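Nucleoporin NUP82 (PDB 3PBP) serves as a structural component of the nuclear pore complex and, through its N-terminal region, the beta-propeller domain described here, interacts with NUP116. Local coordinates at residues 127-135 / 182-191; 276-287 / 337-348. The protein carries 1 engineered substitution. One frame throughout, in Å; residues are numbered along the deposited sequence.

In the fold
Interactions 1 and 2 join blades of the NUP82 beta-propeller at different depths. Interaction 1, its centre about 4 Å from that of the chain, pairs the first strands of two successive blades with no backbone-to-backbone bond, side chains reaching one another and carbonyl oxygens. Interaction 2, its centre about 19 Å from that of the chain, relies heavily on backbone bonds where 276-287 meets 337-348. The blade that begins with strand 182-187 takes part in both, since 276-287 runs beside the last strand of its sheet, 204-208. Both contacts mix buried and exposed residues, each with a lysine-aspartate salt bridge. Only interaction 2 is reached by NUP116; the two contacts do not touch, their centres being about 16 Å apart.

Interaction 1. Residues 127-135 / 182-191; sequences IKKVLFHPK and ITDLEFSKDG
K129 reaches D184 across the gap between two adjacent blades of the beta-propeller, whose first strands, 127-132 and 182-187, run parallel with axes 8.2 Å apart. That separation is too wide for backbone pairing, so side chains span it. The lysine chain is fully extended, with CG anti to the backbone N (chi1 -167°), and carries NZ to 2.7 Å from D184 OD1 on the syn lone pair of that oxygen. The same oxygen accepts from L185 N, which comes from above the carboxylate plane, while OD2 is bonded to I302 N; the carboxylate is thus held at both oxygens. A classic beta bulge, in which K128 and K129 both face L145, explains why successive lysines point the same way: K128 NZ bonds the carbonyl oxygen of I182 at 2.8 Å. Farther along, the chemistry turns apolar. L131 CD1 lies 4.0 Å from L185 CB, and then F187 packs against P134 with a face and against H133 with an edge. P134 CD sits over the middle of the phenylalanine ring, 3.3 Å from its centroid, a CH-pi contact. The ring's edge is turned to the face of H133, centroids 4.6 Å apart and planes at 59°. Trimming F187 to an alanine would probably open a gap between the blades and deprive both the proline and the imidazole face of their aromatic partner. The imidazole itself is fixed at both nitrogens: NE2 bonds F211 O, and ND1 accepts, within the ring plane, from K135 N at 3.1 Å.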
loop_
_atom_site.group_PDB
_atom_site.type_symbol
_atom_site.label_atom_id
_atom_site.label_comp_id
_atom_site.label_asym_id
_atom_site.label_seq_id
_atom_site.Cartn_x
_atom_site.Cartn_y
_atom_site.Cartn_z
ATOM N N ILE A 127 5.875 -12.984 -7.136
ATOM C CA ILE A 127 5.046 -11.810 -7.363
ATOM C C ILE A 127 3.585 -12.043 -6.981
ATOM O O ILE A 127 2.976 -13.042 -7.368
ATOM C CB ILE A 127 5.125 -11.385 -8.846
ATOM C CG1 ILE A 127 6.578 -11.054 -9.199
ATOM C CG2 ILE A 127 4.212 -10.194 -9.109
ATOM C CD1 ILE A 127 6.806 -10.878 -10.665
ATOM N N LYS A 128 3.035 -11.098 -6.222
ATOM C CA LYS A 128 1.653 -11.176 -5.791
ATOM C C LYS A 128 0.784 -10.187 -6.583
ATOM O O LYS A 128 -0.317 -10.530 -7.039
ATOM C CB LYS A 128 1.567 -10.886 -4.291
ATOM C CG LYS A 128 0.193 -11.129 -3.697
ATOM C CD LYS A 128 0.186 -10.925 -2.191
ATOM C CE LYS A 128 -1.202 -11.215 -1.621
ATOM N NZ LYS A 128 -1.231 -11.200 -0.131
ATOM N N LYS A 129 1.286 -8.965 -6.758
ATOM C CA LYS A 129 0.539 -7.954 -7.489
ATOM C C LYS A 129 1.444 -6.912 -8.139
ATOM O O LYS A 129 2.529 -6.617 -7.630
ATOM C CB LYS A 129 -0.456 -7.255 -6.561
ATOM C CG LYS A 129 -1.455 -6.421 -7.317
ATOM C CD LYS A 129 -2.461 -5.740 -6.419
ATOM C CE LYS A 129 -3.530 -5.061 -7.282
ATOM N NZ LYS A 129 -4.637 -4.413 -6.521
ATOM N N VAL A 130 0.980 -6.366 -9.266
ATOM C CA VAL A 130 1.704 -5.338 -10.016
ATOM C C VAL A 130 0.787 -4.183 -10.390
ATOM O O VAL A 130 -0.351 -4.383 -10.778
ATOM C CB VAL A 130 2.301 -5.903 -11.314
ATOM C CG1 VAL A 130 2.990 -4.783 -12.102
ATOM C CG2 VAL A 130 3.282 -7.007 -10.985
ATOM N N LEU A 131 1.306 -2.972 -10.284
ATOM C CA LEU A 131 0.546 -1.765 -10.615
ATOM C C LEU A 131 1.428 -0.752 -11.316
ATOM O O LEU A 131 2.611 -0.625 -10.984
ATOM C CB LEU A 131 0.044 -1.079 -9.344
ATOM C CG LEU A 131 -0.988 -1.754 -8.465
ATOM C CD1 LEU A 131 -1.211 -0.914 -7.239
ATOM C CD2 LEU A 131 -2.261 -1.929 -9.256
ATOM N N PHE A 132 0.867 -0.023 -12.275
ATOM C CA PHE A 132 1.633 1.040 -12.921
ATOM C C PHE A 132 1.594 2.219 -11.939
ATOM O O PHE A 132 0.605 2.403 -11.231
ATOM C CB PHE A 132 0.963 1.487 -14.204
ATOM C CG PHE A 132 1.354 0.705 -15.397
ATOM C CD1 PHE A 132 2.650 0.790 -15.911
ATOM C CD2 PHE A 132 0.427 -0.116 -16.027
ATOM C CE1 PHE A 132 3.018 0.058 -17.046
ATOM C CE2 PHE A 132 0.779 -0.851 -17.161
ATOM C CZ PHE A 132 2.079 -0.765 -17.672
ATOM N N HIS A 133 2.654 3.013 -11.871
ATOM C CA HIS A 133 2.610 4.163 -10.986
ATOM C C HIS A 133 1.750 5.153 -11.769
ATOM O O HIS A 133 2.053 5.489 -12.911
ATOM C CB HIS A 133 4.009 4.717 -10.719
ATOM C CG HIS A 133 4.048 5.730 -9.617
ATOM N ND1 HIS A 133 3.455 6.972 -9.721
ATOM C CD2 HIS A 133 4.604 5.682 -8.384
ATOM C CE1 HIS A 133 3.648 7.646 -8.601
ATOM N NE2 HIS A 133 4.343 6.886 -7.772
ATOM N N PRO A 134 0.658 5.629 -11.163
ATOM C CA PRO A 134 -0.267 6.567 -11.796
ATOM C C PRO A 134 0.366 7.856 -12.292
ATOM O O PRO A 134 -0.143 8.476 -13.221
ATOM C CB PRO A 134 -1.296 6.837 -10.701
ATOM C CG PRO A 134 -1.120 5.720 -9.744
ATOM C CD PRO A 134 0.350 5.501 -9.732
ATOM N N LYS A 135 1.472 8.274 -11.693
ATOM C CA LYS A 135 2.059 9.525 -12.132
ATOM C C LYS A 135 3.512 9.488 -12.592
ATOM O O LYS A 135 4.314 10.363 -12.267
ATOM C CB LYS A 135 1.873 10.576 -11.047
ATOM C CG LYS A 135 0.493 11.179 -11.019
ATOM C CD LYS A 135 0.480 12.351 -10.069
ATOM C CE LYS A 135 -0.682 13.289 -10.332
ATOM N NZ LYS A 135 -0.626 14.468 -9.390
ATOM N N ILE A 182 0.551 -7.959 3.574
ATOM C CA ILE A 182 -0.169 -7.027 2.719
ATOM C C ILE A 182 -1.050 -7.823 1.755
ATOM O O ILE A 182 -0.561 -8.709 1.069
ATOM C CB ILE A 182 0.816 -6.166 1.917
ATOM C CG1 ILE A 182 1.810 -5.510 2.879
ATOM C CG2 ILE A 182 0.068 -5.121 1.127
ATOM C CD1 ILE A 182 2.824 -4.606 2.225
ATOM N N THR A 183 -2.344 -7.519 1.710
ATOM C CA THR A 183 -3.262 -8.226 0.812
ATOM C C THR A 183 -3.525 -7.422 -0.436
ATOM O O THR A 183 -3.813 -7.995 -1.490
ATOM C CB THR A 183 -4.670 -8.430 1.400
ATOM O OG1 THR A 183 -4.567 -8.855 2.754
ATOM C CG2 THR A 183 -5.440 -9.480 0.589
ATOM N N ASP A 184 -3.469 -6.098 -0.308
ATOM C CA ASP A 184 -3.767 -5.229 -1.434
ATOM C C ASP A 184 -3.024 -3.906 -1.369
ATOM O O ASP A 184 -2.529 -3.484 -0.329
ATOM C CB ASP A 184 -5.282 -4.994 -1.505
ATOM C CG ASP A 184 -5.760 -4.613 -2.900
ATOM O OD1 ASP A 184 -4.947 -4.609 -3.843
ATOM O OD2 ASP A 184 -6.965 -4.317 -3.053
ATOM N N LEU A 185 -2.966 -3.262 -2.522
ATOM C CA LEU A 185 -2.272 -2.003 -2.725
ATOM C C LEU A 185 -3.175 -1.120 -3.558
ATOM O O LEU A 185 -3.928 -1.610 -4.411
ATOM C CB LEU A 185 -1.006 -2.263 -3.518
ATOM C CG LEU A 185 0.322 -1.950 -2.874
ATOM C CD1 LEU A 185 0.360 -2.533 -1.472
ATOM C CD2 LEU A 185 1.419 -2.513 -3.754
ATOM N N GLU A 186 -3.078 0.180 -3.334
ATOM C CA GLU A 186 -3.905 1.114 -4.066
ATOM C C GLU A 186 -3.327 2.513 -3.945
ATOM O O GLU A 186 -2.944 2.957 -2.868
ATOM C CB GLU A 186 -5.341 1.060 -3.510
ATOM C CG GLU A 186 -6.370 1.993 -4.154
ATOM C CD GLU A 186 -6.598 1.724 -5.639
ATOM O OE1 GLU A 186 -6.537 0.541 -6.048
ATOM O OE2 GLU A 186 -6.859 2.701 -6.390
ATOM N N PHE A 187 -3.249 3.207 -5.066
ATOM C CA PHE A 187 -2.741 4.561 -5.058
ATOM C C PHE A 187 -3.840 5.562 -4.724
ATOM O O PHE A 187 -4.992 5.412 -5.123
ATOM C CB PHE A 187 -2.157 4.916 -6.421
ATOM C CG PHE A 187 -0.707 4.577 -6.572
ATOM C CD1 PHE A 187 0.279 5.435 -6.093
ATOM C CD2 PHE A 187 -0.318 3.393 -7.205
ATOM C CE1 PHE A 187 1.652 5.119 -6.237
ATOM C CE2 PHE A 187 1.051 3.072 -7.351
ATOM C CZ PHE A 187 2.036 3.940 -6.865
ATOM N N SER A 188 -3.464 6.582 -3.973
ATOM C CA SER A 188 -4.380 7.638 -3.634
ATOM C C SER A 188 -4.555 8.435 -4.917
ATOM O O SER A 188 -3.689 8.405 -5.787
ATOM C CB SER A 188 -3.773 8.532 -2.569
ATOM O OG SER A 188 -4.556 9.697 -2.426
ATOM N N LYS A 189 -5.656 9.160 -5.045
ATOM C CA LYS A 189 -5.869 9.930 -6.254
ATOM C C LYS A 189 -5.007 11.191 -6.256
ATOM O O LYS A 189 -5.049 11.987 -7.194
ATOM C CB LYS A 189 -7.361 10.259 -6.413
ATOM C CG LYS A 189 -8.237 9.030 -6.721
ATOM C CD LYS A 189 -7.886 8.395 -8.058
ATOM C CE LYS A 189 -8.567 7.043 -8.303
ATOM N NZ LYS A 189 -7.853 5.877 -7.662
ATOM N N ASP A 190 -4.217 11.365 -5.200
ATOM C CA ASP A 190 -3.310 12.512 -5.104
ATOM C C ASP A 190 -2.105 12.190 -6.007
ATOM O O ASP A 190 -1.421 13.086 -6.509
ATOM C CB ASP A 190 -2.846 12.718 -3.648
ATOM C CG ASP A 190 -1.757 11.706 -3.208
ATOM O OD1 ASP A 190 -1.817 10.522 -3.623
ATOM O OD2 ASP A 190 -0.843 12.090 -2.429
ATOM N N GLY A 191 -1.855 10.898 -6.202
ATOM C CA GLY A 191 -0.759 10.471 -7.049
ATOM C C GLY A 191 0.572 10.284 -6.343
ATOM O O GLY A 191 1.462 9.611 -6.881
#

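Interaction 2. Residues 276-287 / 337-348; sequences YRLAKVQGPFTI and WDVDNYVYNNSL
N346 meets both Q282 and F285 near the strand end of a long seam between 276-287 and 337-348. Its ND2 donates almost straight (173°) to Q282 OE1 at 3.1 Å; the acceptor lies in the asparagine's amide plane, whereas the donor is tilted from the plane of the glutamine carbonyl. The N346 side chain also lies over F285, with CB 3.7 Å from the ring centroid and the amide nearly parallel to the ring, planes 18° apart. Beside this stack, L348 CG approaches F285 CD2. Backbone bonds frame the group: G283 N donates to Y342 O at 3.0 Å, T286 N to N346 O, and L348 N to T286 O at 2.8 Å, the last two opening a short parallel strand pairing at the edge of a mixed sheet. Between the bonds of G283 and T286, the peptide joining G283 to P284 is cis.

Toward the other end, W337 NE1 bonds Y276 O at 2.9 Å; the oxygen lies in the indole plane, but the donor stands above the carbonyl plane. K280, at the surface, forms a salt bridge through NZ with D340 OD1.

A second shell sets these groups in place. Q282 NE2 is bonded to S334 O, fixing the amide's orientation, and Y342 OH to S334 OG. The backbones of Q282 and F285 bond A207 and I205 of strand 204-208, tying the seam to the preceding blade. R101 of the NUP116 chain bonds P284 O and packs on T286, V343 and N346, and I287 makes backbone bonds to the same chain. Side-chain amides and backbone bonds thus hold the strand end of the seam together beside R101 of NUP116, so the P284 carbonyl is presented from a well-bonded segment, which probably limits its movement.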
loop_
_atom_site.group_PDB
_atom_site.type_symbol
_atom_site.label_atom_id
_atom_site.label_comp_id
_atom_site.label_asym_id
_atom_site.label_seq_id
_atom_site.Cartn_x
_atom_site.Cartn_y
_atom_site.Cartn_z
ATOM N N TYR A 276 15.347 10.759 -2.560
ATOM C CA TYR A 276 13.996 11.116 -2.119
ATOM C C TYR A 276 12.955 10.028 -2.332
ATOM O O TYR A 276 11.800 10.205 -1.971
ATOM C CB TYR A 276 13.512 12.373 -2.838
ATOM C CG TYR A 276 14.442 13.550 -2.716
ATOM C CD1 TYR A 276 15.501 13.720 -3.604
ATOM C CD2 TYR A 276 14.269 14.494 -1.707
ATOM C CE1 TYR A 276 16.361 14.806 -3.488
ATOM C CE2 TYR A 276 15.124 15.584 -1.584
ATOM C CZ TYR A 276 16.167 15.736 -2.475
ATOM O OH TYR A 276 17.013 16.812 -2.344
ATOM N N ARG A 277 13.358 8.905 -2.909
ATOM C CA ARG A 277 12.409 7.836 -3.170
ATOM C C ARG A 277 12.364 6.738 -2.118
ATOM O O ARG A 277 11.461 5.889 -2.143
ATOM C CB ARG A 277 12.682 7.239 -4.545
ATOM C CG ARG A 277 12.637 8.276 -5.642
ATOM C CD ARG A 277 12.001 7.710 -6.868
ATOM N NE ARG A 277 12.953 6.998 -7.707
ATOM C CZ ARG A 277 12.663 5.879 -8.355
ATOM N NH1 ARG A 277 11.454 5.339 -8.240
ATOM N NH2 ARG A 277 13.564 5.320 -9.145
ATOM N N LEU A 278 13.330 6.745 -1.200
ATOM C CA LEU A 278 13.363 5.747 -0.133
ATOM C C LEU A 278 12.554 6.286 1.035
ATOM O O LEU A 278 13.016 7.148 1.772
ATOM C CB LEU A 278 14.804 5.481 0.303
ATOM C CG LEU A 278 15.681 4.792 -0.745
ATOM C CD1 LEU A 278 17.137 4.820 -0.308
ATOM C CD2 LEU A 278 15.195 3.359 -0.950
ATOM N N ALA A 279 11.338 5.788 1.201
ATOM C CA ALA A 279 10.497 6.271 2.275
ATOM C C ALA A 279 9.966 5.132 3.124
ATOM O O ALA A 279 9.635 4.063 2.612
ATOM C CB ALA A 279 9.353 7.061 1.699
ATOM N N LYS A 280 9.881 5.362 4.428
ATOM C CA LYS A 280 9.374 4.344 5.323
ATOM C C LYS A 280 7.878 4.492 5.546
ATOM O O LYS A 280 7.352 5.609 5.650
ATOM C CB LYS A 280 10.124 4.387 6.658
ATOM C CG LYS A 280 11.521 3.827 6.564
ATOM C CD LYS A 280 12.168 3.674 7.921
ATOM C CE LYS A 280 13.546 3.021 7.789
ATOM N NZ LYS A 280 14.246 2.818 9.100
ATOM N N VAL A 281 7.201 3.351 5.615
ATOM C CA VAL A 281 5.762 3.307 5.819
ATOM C C VAL A 281 5.268 4.046 7.042
ATOM O O VAL A 281 5.913 4.069 8.088
ATOM C CB VAL A 281 5.245 1.876 5.964
ATOM C CG1 VAL A 281 4.142 1.629 4.939
ATOM C CG2 VAL A 281 6.382 0.892 5.819
ATOM N N GLN A 282 4.099 4.649 6.879
ATOM C CA GLN A 282 3.428 5.365 7.947
ATOM C C GLN A 282 2.237 4.470 8.320
ATOM O O GLN A 282 1.770 3.680 7.485
ATOM C CB GLN A 282 2.930 6.722 7.451
ATOM C CG GLN A 282 4.013 7.644 6.991
ATOM C CD GLN A 282 3.517 9.064 6.804
ATOM O OE1 GLN A 282 2.760 9.582 7.629
ATOM N NE2 GLN A 282 3.957 9.713 5.729
ATOM N N GLY A 283 1.763 4.577 9.560
ATOM C CA GLY A 283 0.645 3.753 9.987
ATOM C C GLY A 283 0.879 2.963 11.266
ATOM O O GLY A 283 1.979 2.981 11.827
ATOM N N PRO A 284 -0.130 2.209 11.726
ATOM C CA PRO A 284 -1.434 2.093 11.071
ATOM C C PRO A 284 -2.288 3.339 11.175
ATOM O O PRO A 284 -2.159 4.130 12.106
ATOM C CB PRO A 284 -2.104 0.910 11.786
ATOM C CG PRO A 284 -1.156 0.533 12.923
ATOM C CD PRO A 284 -0.204 1.684 13.094
ATOM N N PHE A 285 -3.164 3.506 10.195
ATOM C CA PHE A 285 -4.069 4.618 10.190
ATOM C C PHE A 285 -5.146 4.294 11.206
ATOM O O PHE A 285 -5.468 3.134 11.459
ATOM C CB PHE A 285 -4.736 4.780 8.828
ATOM C CG PHE A 285 -4.016 5.696 7.899
ATOM C CD1 PHE A 285 -2.763 5.365 7.408
ATOM C CD2 PHE A 285 -4.594 6.888 7.510
ATOM C CE1 PHE A 285 -2.097 6.211 6.541
ATOM C CE2 PHE A 285 -3.935 7.748 6.644
ATOM C CZ PHE A 285 -2.685 7.411 6.158
ATOM N N THR A 286 -5.702 5.342 11.784
ATOM C CA THR A 286 -6.774 5.215 12.738
ATOM C C THR A 286 -8.057 5.169 11.901
ATOM O O THR A 286 -8.224 5.973 10.991
ATOM C CB THR A 286 -6.752 6.431 13.648
ATOM O OG1 THR A 286 -6.154 6.066 14.887
ATOM C CG2 THR A 286 -8.114 6.962 13.884
ATOM N N ILE A 287 -8.942 4.214 12.157
ATOM C CA ILE A 287 -10.200 4.157 11.401
ATOM C C ILE A 287 -11.297 4.422 12.420
ATOM O O ILE A 287 -11.731 3.517 13.123
ATOM C CB ILE A 287 -10.436 2.771 10.741
ATOM C CG1 ILE A 287 -9.294 2.444 9.769
ATOM C CG2 ILE A 287 -11.761 2.775 9.993
ATOM C CD1 ILE A 287 -9.447 1.117 9.074
ATOM N N TRP A 337 10.376 10.021 5.507
ATOM C CA TRP A 337 11.324 9.117 4.879
ATOM C C TRP A 337 12.060 8.211 5.856
ATOM O O TRP A 337 12.168 7.019 5.589
ATOM C CB TRP A 337 12.343 9.916 4.078
ATOM C CG TRP A 337 11.809 10.637 2.865
ATOM C CD1 TRP A 337 11.916 10.235 1.564
ATOM C CD2 TRP A 337 11.232 11.950 2.830
ATOM N NE1 TRP A 337 11.459 11.221 0.722
ATOM C CE2 TRP A 337 11.033 12.284 1.475
ATOM C CE3 TRP A 337 10.865 12.878 3.812
ATOM C CZ2 TRP A 337 10.500 13.512 1.078
ATOM C CZ3 TRP A 337 10.327 14.102 3.410
ATOM C CH2 TRP A 337 10.150 14.403 2.059
ATOM N N ASP A 338 12.565 8.766 6.967
ATOM C CA ASP A 338 13.304 7.990 7.983
ATOM C C ASP A 338 12.434 7.374 9.059
ATOM O O ASP A 338 12.391 6.162 9.235
ATOM C CB ASP A 338 14.297 8.847 8.751
ATOM C CG ASP A 338 14.939 9.884 7.906
ATOM O OD1 ASP A 338 15.569 9.506 6.904
ATOM O OD2 ASP A 338 14.815 11.075 8.251
ATOM N N VAL A 339 11.773 8.244 9.807
ATOM C CA VAL A 339 10.932 7.851 10.926
ATOM C C VAL A 339 10.230 6.495 10.850
ATOM O O VAL A 339 9.365 6.280 9.998
ATOM C CB VAL A 339 9.881 8.937 11.198
ATOM C CG1 VAL A 339 9.284 8.733 12.564
ATOM C CG2 VAL A 339 10.510 10.312 11.079
ATOM N N ASP A 340 10.620 5.584 11.744
ATOM C CA ASP A 340 9.999 4.265 11.821
ATOM C C ASP A 340 8.694 4.421 12.571
ATOM O O ASP A 340 8.583 5.241 13.477
ATOM C CB ASP A 340 10.845 3.271 12.614
ATOM C CG ASP A 340 12.188 3.017 11.992
ATOM O OD1 ASP A 340 12.244 2.856 10.756
ATOM O OD2 ASP A 340 13.184 2.965 12.750
ATOM N N ASN A 341 7.708 3.618 12.208
ATOM C CA ASN A 341 6.414 3.684 12.868
ATOM C C ASN A 341 5.885 5.103 12.992
ATOM O O ASN A 341 5.255 5.466 13.987
ATOM C CB ASN A 341 6.523 3.041 14.236
ATOM C CG ASN A 341 7.033 1.632 14.146
ATOM O OD1 ASN A 341 6.357 0.754 13.601
ATOM N ND2 ASN A 341 8.247 1.401 14.653
ATOM N N TYR A 342 6.147 5.909 11.972
ATOM C CA TYR A 342 5.656 7.264 11.976
ATOM C C TYR A 342 4.153 7.212 11.798
ATOM O O TYR A 342 3.623 6.531 10.919
ATOM C CB TYR A 342 6.259 8.064 10.833
ATOM C CG TYR A 342 5.896 9.527 10.846
ATOM C CD1 TYR A 342 6.268 10.352 11.904
ATOM C CD2 TYR A 342 5.244 10.107 9.769
ATOM C CE1 TYR A 342 6.008 11.718 11.882
ATOM C CE2 TYR A 342 4.977 11.475 9.731
ATOM C CZ TYR A 342 5.366 12.270 10.788
ATOM O OH TYR A 342 5.143 13.622 10.725
ATOM N N VAL A 343 3.471 7.908 12.677
ATOM C CA VAL A 343 2.036 8.020 12.622
ATOM C C VAL A 343 1.952 9.520 12.787
ATOM O O VAL A 343 2.885 10.126 13.319
ATOM C CB VAL A 343 1.361 7.338 13.816
ATOM C CG1 VAL A 343 -0.066 7.833 13.923
ATOM C CG2 VAL A 343 1.376 5.836 13.644
ATOM N N TYR A 344 0.875 10.129 12.326
ATOM C CA TYR A 344 0.718 11.568 12.459
ATOM C C TYR A 344 -0.264 11.969 11.406
ATOM O O TYR A 344 0.014 11.937 10.217
ATOM C CB TYR A 344 2.025 12.350 12.262
ATOM C CG TYR A 344 1.777 13.841 12.334
ATOM C CD1 TYR A 344 1.339 14.444 13.522
ATOM C CD2 TYR A 344 1.839 14.631 11.185
ATOM C CE1 TYR A 344 0.950 15.796 13.560
ATOM C CE2 TYR A 344 1.454 15.981 11.208
ATOM C CZ TYR A 344 1.005 16.555 12.399
ATOM O OH TYR A 344 0.573 17.868 12.398
ATOM N N ASN A 345 -1.435 12.341 11.863
ATOM C CA ASN A 345 -2.486 12.704 10.963
ATOM C C ASN A 345 -2.806 11.537 10.041
ATOM O O ASN A 345 -3.395 11.716 8.970
ATOM C CB ASN A 345 -2.099 13.971 10.208
ATOM C CG ASN A 345 -2.103 15.187 11.113
ATOM O OD1 ASN A 345 -2.320 15.069 12.321
ATOM N ND2 ASN A 345 -1.863 16.358 10.537
ATOM N N ASN A 346 -2.407 10.339 10.466
ATOM C CA ASN A 346 -2.721 9.120 9.723
ATOM C C ASN A 346 -4.114 8.786 10.239
ATOM O O ASN A 346 -4.305 7.831 10.992
ATOM C CB ASN A 346 -1.742 7.982 10.060
ATOM C CG ASN A 346 -0.373 8.151 9.388
ATOM O OD1 ASN A 346 0.351 7.196 9.225
ATOM N ND2 ASN A 346 -0.027 9.370 9.010
ATOM N N SER A 347 -5.081 9.597 9.823
ATOM C CA SER A 347 -6.448 9.467 10.287
ATOM C C SER A 347 -7.517 9.305 9.227
ATOM O O SER A 347 -7.605 10.093 8.303
ATOM C CB SER A 347 -6.799 10.684 11.153
ATOM O OG SER A 347 -8.203 10.803 11.318
ATOM N N LEU A 348 -8.338 8.278 9.391
ATOM C CA LEU A 348 -9.447 8.005 8.496
ATOM C C LEU A 348 -10.732 7.980 9.323
ATOM O O LEU A 348 -10.757 7.522 10.469
ATOM C CB LEU A 348 -9.271 6.660 7.807
ATOM C CG LEU A 348 -8.227 6.584 6.709
ATOM C CD1 LEU A 348 -8.147 5.158 6.221
ATOM C CD2 LEU A 348 -8.603 7.530 5.582
#